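Local coordinates for protein serine protease pet (Escherichia coli, PDB 4OM9) that acts as a secreted serine protease enterotoxin of enteroaggregative E. coli, an autotransporter passenger that probably cleaves the host cytoskeletal protein alpha-fodrin, at residues E144-F157 with T165-I178. Sequence-based numbering, arbitrary orientation.
Sequences EIIGFRVGSGNTTF and TYQADLLSASLFHI
Antiparallel pairing joins strand 146-151 to strand 172-178 in the protease part of the passenger, the two strands linked by a looped excursion. Gly-147 with Phe-176, Arg-149 with Ser-174 and Gly-151 with Ser-172 are the hydrogen-bonded pairs, each bonded twice through the backbone. The Phe-176 ring turns one face to Gly-147, whose CA sits 3.8 Å from the ring centroid in a CH-pi contact. CG of Phe-176 stands between its backbone N and carbonyl carbon (chi1 64°), which folds the ring back across the partner strand; Tyr-193 stacks on it. Beyond it the bent Arg-149 chain brings NH1 2.6 Å from Ser-174 OG, a weak, strongly bent bond; NH1 also bonds Tyr-193 OH, and Ser-174 OG bonds Asn-201 O. On the face bearing Ile-146, Phe-148, Val-150, Ala-173 and Leu-175, Leu-175 CD1 lies over one face of the Phe-148 ring, offset toward its rim, in a CH-pi contact 4.0 Å from the centroid, and also touches Ile-146 CG2. Val-150 CG2 packs on Ala-173 CB, while Leu-16 and Ala-17 of helix 10-17 pack against Phe-148, Val-150 and Ala-173. The pair lies in an antiparallel sheet consistent with the second barrel of a chymotrypsin-like (clan PA) protease, with strand 211-216 flanking 143-151 and strand 188-195 flanking 172-185. Past Gly-151 the chains splay. Ser-152 holds the returning loop through backbone and side chain: its O accepts from Tyr-166 N at 2.8 Å, and its OG, anti to the backbone N (chi1 -172°), donates to Gln-167 O at 2.7 Å. A water donates to both Thr-155 OG1 and Leu-170 O, bridging the loops.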
ATOM      1  N   GLU A 144      -4.583   8.605  36.185  1.00 54.92           N
ATOM      2  CA  GLU A 144      -4.984   7.254  36.553  1.00 52.50           C
ATOM      3  C   GLU A 144      -4.021   6.277  35.870  1.00 44.86           C
ATOM      4  O   GLU A 144      -3.546   6.546  34.765  1.00 47.64           O
ATOM      5  CB  GLU A 144      -6.429   6.962  36.129  1.00 56.97           C
ATOM      6  CG  GLU A 144      -7.493   7.880  36.732  1.00 67.47           C
ATOM      7  CD  GLU A 144      -8.910   7.486  36.308  1.00 74.06           C
ATOM      8  OE1 GLU A 144      -9.823   8.341  36.371  1.00 69.94           O
ATOM      9  OE2 GLU A 144      -9.110   6.316  35.908  1.00 65.65           O
ATOM     10  N   ILE A 145      -3.713   5.159  36.520  1.00 38.94           N
ATOM     11  CA  ILE A 145      -2.888   4.141  35.876  1.00 38.84           C
ATOM     12  C   ILE A 145      -3.817   3.241  35.069  1.00 39.75           C
ATOM     13  O   ILE A 145      -4.629   2.487  35.635  1.00 33.39           O
ATOM     14  CB  ILE A 145      -2.052   3.296  36.879  1.00 36.74           C
ATOM     15  CG1 ILE A 145      -1.111   4.182  37.691  1.00 38.39           C
ATOM     16  CG2 ILE A 145      -1.201   2.286  36.136  1.00 32.78           C
ATOM     17  CD1 ILE A 145      -0.402   3.436  38.833  1.00 37.83           C
ATOM     18  N   ILE A 146      -3.704   3.368  33.748  1.00 37.36           N
ATOM     19  CA  ILE A 146      -4.513   2.636  32.794  1.00 38.81           C
ATOM     20  C   ILE A 146      -3.634   1.589  32.145  1.00 34.66           C
ATOM     21  O   ILE A 146      -2.439   1.812  31.947  1.00 34.17           O
ATOM     22  CB  ILE A 146      -5.103   3.567  31.692  1.00 44.11           C
ATOM     23  CG1 ILE A 146      -5.849   4.762  32.303  1.00 46.93           C
ATOM     24  CG2 ILE A 146      -5.998   2.794  30.734  1.00 38.66           C
ATOM     25  CD1 ILE A 146      -7.011   4.379  33.192  1.00 47.68           C
ATOM     26  N   GLY A 147      -4.203   0.440  31.818  1.00 33.13           N
ATOM     27  CA  GLY A 147      -3.419  -0.575  31.165  1.00 30.77           C
ATOM     28  C   GLY A 147      -4.256  -1.577  30.418  1.00 31.39           C
ATOM     29  O   GLY A 147      -5.481  -1.498  30.417  1.00 31.57           O
ATOM     30  N   PHE A 148      -3.568  -2.527  29.792  1.00 31.67           N
ATOM     31  CA  PHE A 148      -4.184  -3.525  28.943  1.00 28.60           C
ATOM     32  C   PHE A 148      -3.789  -4.905  29.405  1.00 30.39           C
ATOM     33  O   PHE A 148      -2.668  -5.127  29.869  1.00 27.35           O
ATOM     34  CB  PHE A 148      -3.749  -3.364  27.480  1.00 28.71           C
ATOM     35  CG  PHE A 148      -4.332  -2.166  26.780  1.00 31.54           C
ATOM     36  CD1 PHE A 148      -5.604  -2.221  26.221  1.00 29.58           C
ATOM     37  CD2 PHE A 148      -3.586  -0.998  26.633  1.00 29.94           C
ATOM     38  CE1 PHE A 148      -6.147  -1.098  25.544  1.00 33.30           C
ATOM     39  CE2 PHE A 148      -4.110   0.119  25.960  1.00 30.04           C
ATOM     40  CZ  PHE A 148      -5.398   0.068  25.423  1.00 31.97           C
ATOM     41  N   ARG A 149      -4.694  -5.851  29.222  1.00 35.36           N
ATOM     42  CA  ARG A 149      -4.384  -7.234  29.506  1.00 33.26           C
ATOM     43  C   ARG A 149      -4.947  -8.091  28.405  1.00 30.61           C
ATOM     44  O   ARG A 149      -6.028  -7.842  27.908  1.00 30.77           O
ATOM     45  CB  ARG A 149      -4.964  -7.659  30.844  1.00 33.31           C
ATOM     46  CG  ARG A 149      -4.543  -9.033  31.251  1.00 34.15           C
ATOM     47  CD  ARG A 149      -5.670  -9.739  31.965  1.00 35.58           C
ATOM     48  NE  ARG A 149      -6.527 -10.357  30.970  1.00 39.45           N
ATOM     49  CZ  ARG A 149      -7.797 -10.043  30.785  1.00 41.55           C
ATOM     50  NH1 ARG A 149      -8.368  -9.150  31.573  1.00 49.78           N
ATOM     51  NH2 ARG A 149      -8.493 -10.664  29.841  1.00 37.29           N
ATOM     52  N   VAL A 150      -4.219  -9.129  28.051  1.00 30.45           N
ATOM     53  CA  VAL A 150      -4.608  -9.971  26.951  1.00 29.66           C
ATOM     54  C   VAL A 150      -4.598 -11.432  27.395  1.00 30.99           C
ATOM     55  O   VAL A 150      -3.640 -11.883  28.045  1.00 30.00           O
ATOM     56  CB  VAL A 150      -3.652  -9.710  25.789  1.00 31.39           C
ATOM     57  CG1 VAL A 150      -3.318 -10.964  25.027  1.00 30.36           C
ATOM     58  CG2 VAL A 150      -4.162  -8.583  24.941  1.00 30.84           C
ATOM     59  N   GLY A 151      -5.664 -12.164  27.085  1.00 25.87           N
ATOM     60  CA  GLY A 151      -5.694 -13.591  27.370  1.00 25.87           C
ATOM     61  C   GLY A 151      -6.845 -14.300  26.668  1.00 26.39           C
ATOM     62  O   GLY A 151      -7.620 -13.666  25.931  1.00 26.71           O
ATOM     63  N   SER A 152      -6.972 -15.612  26.893  1.00 26.57           N
ATOM     64  CA  SER A 152      -8.039 -16.361  26.240  1.00 27.77           C
ATOM     65  C   SER A 152      -8.725 -17.369  27.154  1.00 31.79           C
ATOM     66  O   SER A 152      -8.780 -18.567  26.841  1.00 31.50           O
ATOM     67  CB  SER A 152      -7.481 -17.073  24.992  1.00 28.89           C
ATOM     68  OG  SER A 152      -8.515 -17.651  24.222  1.00 29.26           O
ATOM     69  N   GLY A 153      -9.257 -16.889  28.281  1.00 28.48           N
ATOM     70  CA  GLY A 153     -10.062 -17.723  29.159  1.00 32.24           C
ATOM     71  C   GLY A 153     -11.337 -18.249  28.513  1.00 31.17           C
ATOM     72  O   GLY A 153     -11.529 -18.128  27.316  1.00 30.44           O
ATOM     73  N   ASN A 154     -12.205 -18.859  29.312  1.00 43.91           N
ATOM     74  CA  ASN A 154     -13.498 -19.322  28.835  1.00 42.00           C
ATOM     75  C   ASN A 154     -14.248 -18.132  28.272  1.00 43.94           C
ATOM     76  O   ASN A 154     -14.494 -17.149  28.974  1.00 44.14           O
ATOM     77  CB  ASN A 154     -14.292 -19.979  29.959  1.00 44.46           C
ATOM     78  CG  ASN A 154     -15.324 -20.959  29.445  1.00 50.72           C
ATOM     79  OD1 ASN A 154     -15.750 -20.890  28.292  1.00 48.71           O
ATOM     80  ND2 ASN A 154     -15.737 -21.880  30.303  1.00 55.11           N
ATOM     81  N   THR A 155     -14.597 -18.212  26.996  1.00 35.43           N
ATOM     82  CA  THR A 155     -14.918 -17.007  26.258  1.00 34.73           C
ATOM     83  C   THR A 155     -16.410 -16.833  26.045  1.00 35.89           C
ATOM     84  O   THR A 155     -17.119 -17.761  25.668  1.00 35.91           O
ATOM     85  CB  THR A 155     -14.167 -17.005  24.907  1.00 34.54           C
ATOM     86  OG1 THR A 155     -12.770 -16.850  25.155  1.00 30.32           O
ATOM     87  CG2 THR A 155     -14.643 -15.859  24.011  1.00 31.52           C
ATOM     88  N   THR A 156     -16.872 -15.617  26.295  1.00 37.10           N
ATOM     89  CA  THR A 156     -18.290 -15.293  26.220  1.00 38.01           C
ATOM     90  C   THR A 156     -18.467 -13.904  25.648  1.00 37.59           C
ATOM     91  O   THR A 156     -17.695 -12.996  25.975  1.00 36.69           O
ATOM     92  CB  THR A 156     -18.969 -15.348  27.610  1.00 39.43           C
ATOM     93  OG1 THR A 156     -18.681 -16.598  28.240  1.00 41.53           O
ATOM     94  CG2 THR A 156     -20.479 -15.210  27.479  1.00 41.76           C
ATOM     95  N   PHE A 157     -19.488 -13.753  24.806  1.00 35.65           N
ATOM     96  CA  PHE A 157     -19.857 -12.470  24.205  1.00 40.44           C
ATOM     97  C   PHE A 157     -21.299 -12.137  24.583  1.00 38.32           C
ATOM     98  O   PHE A 157     -22.217 -12.707  24.009  1.00 40.59           O
ATOM     99  CB  PHE A 157     -19.731 -12.502  22.663  1.00 35.71           C
ATOM    100  CG  PHE A 157     -18.352 -12.823  22.161  1.00 35.00           C
ATOM    101  CD1 PHE A 157     -17.400 -11.826  22.011  1.00 34.86           C
ATOM    102  CD2 PHE A 157     -18.005 -14.128  21.817  1.00 38.05           C
ATOM    103  CE1 PHE A 157     -16.117 -12.128  21.528  1.00 32.38           C
ATOM    104  CE2 PHE A 157     -16.728 -14.438  21.338  1.00 34.14           C
ATOM    105  CZ  PHE A 157     -15.783 -13.440  21.199  1.00 32.11           C
ATOM    106  N   THR A 165     -12.005 -22.409  25.619  1.00 39.01           N
ATOM    107  CA  THR A 165     -10.922 -21.894  26.449  1.00 38.33           C
ATOM    108  C   THR A 165      -9.585 -22.157  25.765  1.00 36.16           C
ATOM    109  O   THR A 165      -9.426 -23.164  25.069  1.00 34.48           O
ATOM    110  CB  THR A 165     -10.932 -22.516  27.862  1.00 35.73           C
ATOM    111  OG1 THR A 165     -12.279 -22.648  28.315  1.00 38.42           O
ATOM    112  CG2 THR A 165     -10.199 -21.622  28.833  1.00 35.66           C
ATOM    113  N   TYR A 166      -8.650 -21.222  25.932  1.00 35.46           N
ATOM    114  CA  TYR A 166      -7.289 -21.349  25.413  1.00 34.22           C
ATOM    115  C   TYR A 166      -7.192 -21.406  23.873  1.00 33.47           C
ATOM    116  O   TYR A 166      -6.175 -21.856  23.334  1.00 35.40           O
ATOM    117  CB  TYR A 166      -6.605 -22.585  26.026  1.00 30.86           C
ATOM    118  CG  TYR A 166      -6.478 -22.494  27.538  1.00 33.35           C
ATOM    119  CD1 TYR A 166      -6.023 -21.322  28.148  1.00 32.81           C
ATOM    120  CD2 TYR A 166      -6.841 -23.558  28.355  1.00 34.65           C
ATOM    121  CE1 TYR A 166      -5.908 -21.222  29.515  1.00 30.95           C
ATOM    122  CE2 TYR A 166      -6.730 -23.466  29.739  1.00 35.84           C
ATOM    123  CZ  TYR A 166      -6.261 -22.298  30.312  1.00 38.76           C
ATOM    124  OH  TYR A 166      -6.161 -22.198  31.687  1.00 38.23           O
ATOM    125  N   GLN A 167      -8.231 -20.931  23.184  1.00 38.40           N
ATOM    126  CA  GLN A 167      -8.193 -20.710  21.727  1.00 41.49           C
ATOM    127  C   GLN A 167      -7.421 -19.447  21.343  1.00 38.57           C
ATOM    128  O   GLN A 167      -7.754 -18.348  21.771  1.00 36.06           O
ATOM    129  CB  GLN A 167      -9.613 -20.610  21.155  1.00 38.77           C
ATOM    130  CG  GLN A 167     -10.410 -21.890  21.251  1.00 45.08           C
ATOM    131  CD  GLN A 167      -9.696 -23.074  20.599  1.00 46.40           C
ATOM    132  OE1 GLN A 167      -9.477 -23.097  19.377  1.00 46.26           O
ATOM    133  NE2 GLN A 167      -9.323 -24.057  21.418  1.00 44.78           N
ATOM    134  N   ALA A 168      -6.408 -19.617  20.509  1.00 29.72           N
ATOM    135  CA  ALA A 168      -5.575 -18.515  20.042  1.00 30.17           C
ATOM    136  C   ALA A 168      -6.379 -17.508  19.213  1.00 31.45           C
ATOM    137  O   ALA A 168      -6.185 -16.288  19.342  1.00 30.83           O
ATOM    138  CB  ALA A 168      -4.373 -19.071  19.223  1.00 29.46           C
ATOM    139  N   ASP A 169      -7.275 -18.010  18.359  1.00 33.19           N
ATOM    140  CA  ASP A 169      -8.166 -17.126  17.596  1.00 32.10           C
ATOM    141  C   ASP A 169      -8.951 -16.177  18.529  1.00 29.46           C
ATOM    142  O   ASP A 169      -9.247 -15.031  18.187  1.00 31.17           O
ATOM    143  CB  ASP A 169      -9.157 -17.940  16.765  1.00 34.47           C
ATOM    144  CG  ASP A 169      -8.491 -18.795  15.701  1.00 37.22           C
ATOM    145  OD1 ASP A 169      -7.445 -18.394  15.151  1.00 35.44           O
ATOM    146  OD2 ASP A 169      -9.035 -19.882  15.417  1.00 41.80           O
ATOM    147  N   LEU A 170      -9.299 -16.666  19.710  1.00 32.75           N
ATOM    148  CA  LEU A 170     -10.159 -15.901  20.613  1.00 33.30           C
ATOM    149  C   LEU A 170      -9.379 -15.061  21.613  1.00 30.53           C
ATOM    150  O   LEU A 170      -9.947 -14.521  22.557  1.00 31.50           O
ATOM    151  CB  LEU A 170     -11.098 -16.844  21.349  1.00 35.48           C
ATOM    152  CG  LEU A 170     -12.036 -17.576  20.404  1.00 34.01           C
ATOM    153  CD1 LEU A 170     -12.862 -18.589  21.169  1.00 34.89           C
ATOM    154  CD2 LEU A 170     -12.937 -16.547  19.709  1.00 35.82           C
ATOM    155  N   LEU A 171      -8.074 -14.959  21.421  1.00 27.16           N
ATOM    156  CA  LEU A 171      -7.274 -14.093  22.272  1.00 27.70           C
ATOM    157  C   LEU A 171      -7.912 -12.704  22.340  1.00 26.70           C
ATOM    158  O   LEU A 171      -8.045 -12.024  21.327  1.00 26.81           O
ATOM    159  CB  LEU A 171      -5.827 -14.010  21.767  1.00 25.59           C
ATOM    160  CG  LEU A 171      -4.857 -13.354  22.750  1.00 28.25           C
ATOM    161  CD1 LEU A 171      -4.468 -14.311  23.904  1.00 25.91           C
ATOM    162  CD2 LEU A 171      -3.648 -12.817  22.032  1.00 25.10           C
ATOM    163  N   SER A 172      -8.307 -12.286  23.535  1.00 28.61           N
ATOM    164  CA  SER A 172      -9.083 -11.051  23.697  1.00 30.22           C
ATOM    165  C   SER A 172      -8.505 -10.064  24.738  1.00 27.37           C
ATOM    166  O   SER A 172      -7.879 -10.457  25.711  1.00 28.00           O
ATOM    167  CB  SER A 172     -10.530 -11.399  24.055  1.00 28.38           C
ATOM    168  OG  SER A 172     -10.603 -12.106  25.275  1.00 30.85           O
ATOM    169  N   ALA A 173      -8.739  -8.774  24.529  1.00 31.18           N
ATOM    170  CA  ALA A 173      -8.065  -7.755  25.313  1.00 31.91           C
ATOM    171  C   ALA A 173      -8.979  -7.103  26.336  1.00 33.42           C
ATOM    172  O   ALA A 173     -10.163  -6.914  26.085  1.00 34.69           O
ATOM    173  CB  ALA A 173      -7.502  -6.712  24.414  1.00 31.20           C
ATOM    174  N   SER A 174      -8.412  -6.748  27.484  1.00 30.24           N
ATOM    175  CA  SER A 174      -9.143  -6.003  28.510  1.00 30.14           C
ATOM    176  C   SER A 174      -8.472  -4.673  28.711  1.00 32.40           C
ATOM    177  O   SER A 174      -7.249  -4.581  28.659  1.00 33.48           O
ATOM    178  CB  SER A 174      -9.193  -6.760  29.826  1.00 32.74           C
ATOM    179  OG  SER A 174      -9.815  -8.022  29.665  1.00 36.59           O
ATOM    180  N   LEU A 175      -9.277  -3.636  28.900  1.00 29.98           N
ATOM    181  CA  LEU A 175      -8.764  -2.322  29.241  1.00 30.35           C
ATOM    182  C   LEU A 175      -9.156  -2.058  30.684  1.00 33.07           C
ATOM    183  O   LEU A 175     -10.283  -2.375  31.077  1.00 31.36           O
ATOM    184  CB  LEU A 175      -9.326  -1.248  28.320  1.00 31.11           C
ATOM    185  CG  LEU A 175      -9.104   0.199  28.768  1.00 31.86           C
ATOM    186  CD1 LEU A 175      -7.698   0.611  28.424  1.00 31.42           C
ATOM    187  CD2 LEU A 175     -10.142   1.169  28.145  1.00 32.96           C
ATOM    188  N   PHE A 176      -8.259  -1.476  31.476  1.00 31.39           N
ATOM    189  CA  PHE A 176      -8.549  -1.323  32.904  1.00 31.23           C
ATOM    190  C   PHE A 176      -7.955  -0.064  33.532  1.00 31.74           C
ATOM    191  O   PHE A 176      -7.044   0.554  32.983  1.00 31.61           O
ATOM    192  CB  PHE A 176      -8.049  -2.565  33.664  1.00 30.50           C
ATOM    193  CG  PHE A 176      -6.560  -2.756  33.603  1.00 29.71           C
ATOM    194  CD1 PHE A 176      -5.703  -1.958  34.362  1.00 29.88           C
ATOM    195  CD2 PHE A 176      -6.012  -3.730  32.789  1.00 29.27           C
ATOM    196  CE1 PHE A 176      -4.350  -2.111  34.275  1.00 31.38           C
ATOM    197  CE2 PHE A 176      -4.646  -3.894  32.713  1.00 28.26           C
ATOM    198  CZ  PHE A 176      -3.815  -3.086  33.456  1.00 28.46           C
ATOM    199  N   HIS A 177      -8.451   0.278  34.713  1.00 38.69           N
ATOM    200  CA  HIS A 177      -7.810   1.275  35.568  1.00 43.04           C
ATOM    201  C   HIS A 177      -7.445   0.632  36.901  1.00 42.04           C
ATOM    202  O   HIS A 177      -8.201  -0.186  37.415  1.00 40.76           O
ATOM    203  CB  HIS A 177      -8.727   2.484  35.786  1.00 42.64           C
ATOM    204  CG  HIS A 177     -10.128   2.120  36.183  1.00 46.62           C
ATOM    205  ND1 HIS A 177     -11.093   1.770  35.265  1.00 52.22           N
ATOM    206  CD2 HIS A 177     -10.725   2.077  37.400  1.00 48.31           C
ATOM    207  CE1 HIS A 177     -12.230   1.513  35.900  1.00 44.94           C
ATOM    208  NE2 HIS A 177     -12.031   1.690  37.191  1.00 47.97           N
ATOM    209  N   ILE A 178      -6.301   0.992  37.469  1.00 41.33           N
ATOM    210  CA  ILE A 178      -5.901   0.411  38.750  1.00 43.50           C
ATOM    211  C   ILE A 178      -6.614   1.053  39.943  1.00 44.58           C
ATOM    212  O   ILE A 178      -6.494   2.253  40.174  1.00 44.49           O
ATOM    213  CB  ILE A 178      -4.376   0.519  38.994  1.00 44.17           C
ATOM    214  CG1 ILE A 178      -3.594  -0.136  37.856  1.00 44.00           C
ATOM    215  CG2 ILE A 178      -4.008  -0.104  40.358  1.00 39.79           C
ATOM    216  CD1 ILE A 178      -2.152  -0.397  38.191  1.00 39.56           C
TER
HETATM  217  O   HOH W   1      -5.333   4.663  38.680  1.00 35.47           O
HETATM  218  O   HOH W   2      -9.270 -12.419  28.063  1.00 30.72           O
HETATM  219  O   HOH W   3     -11.045 -14.698  25.108  1.00 30.72           O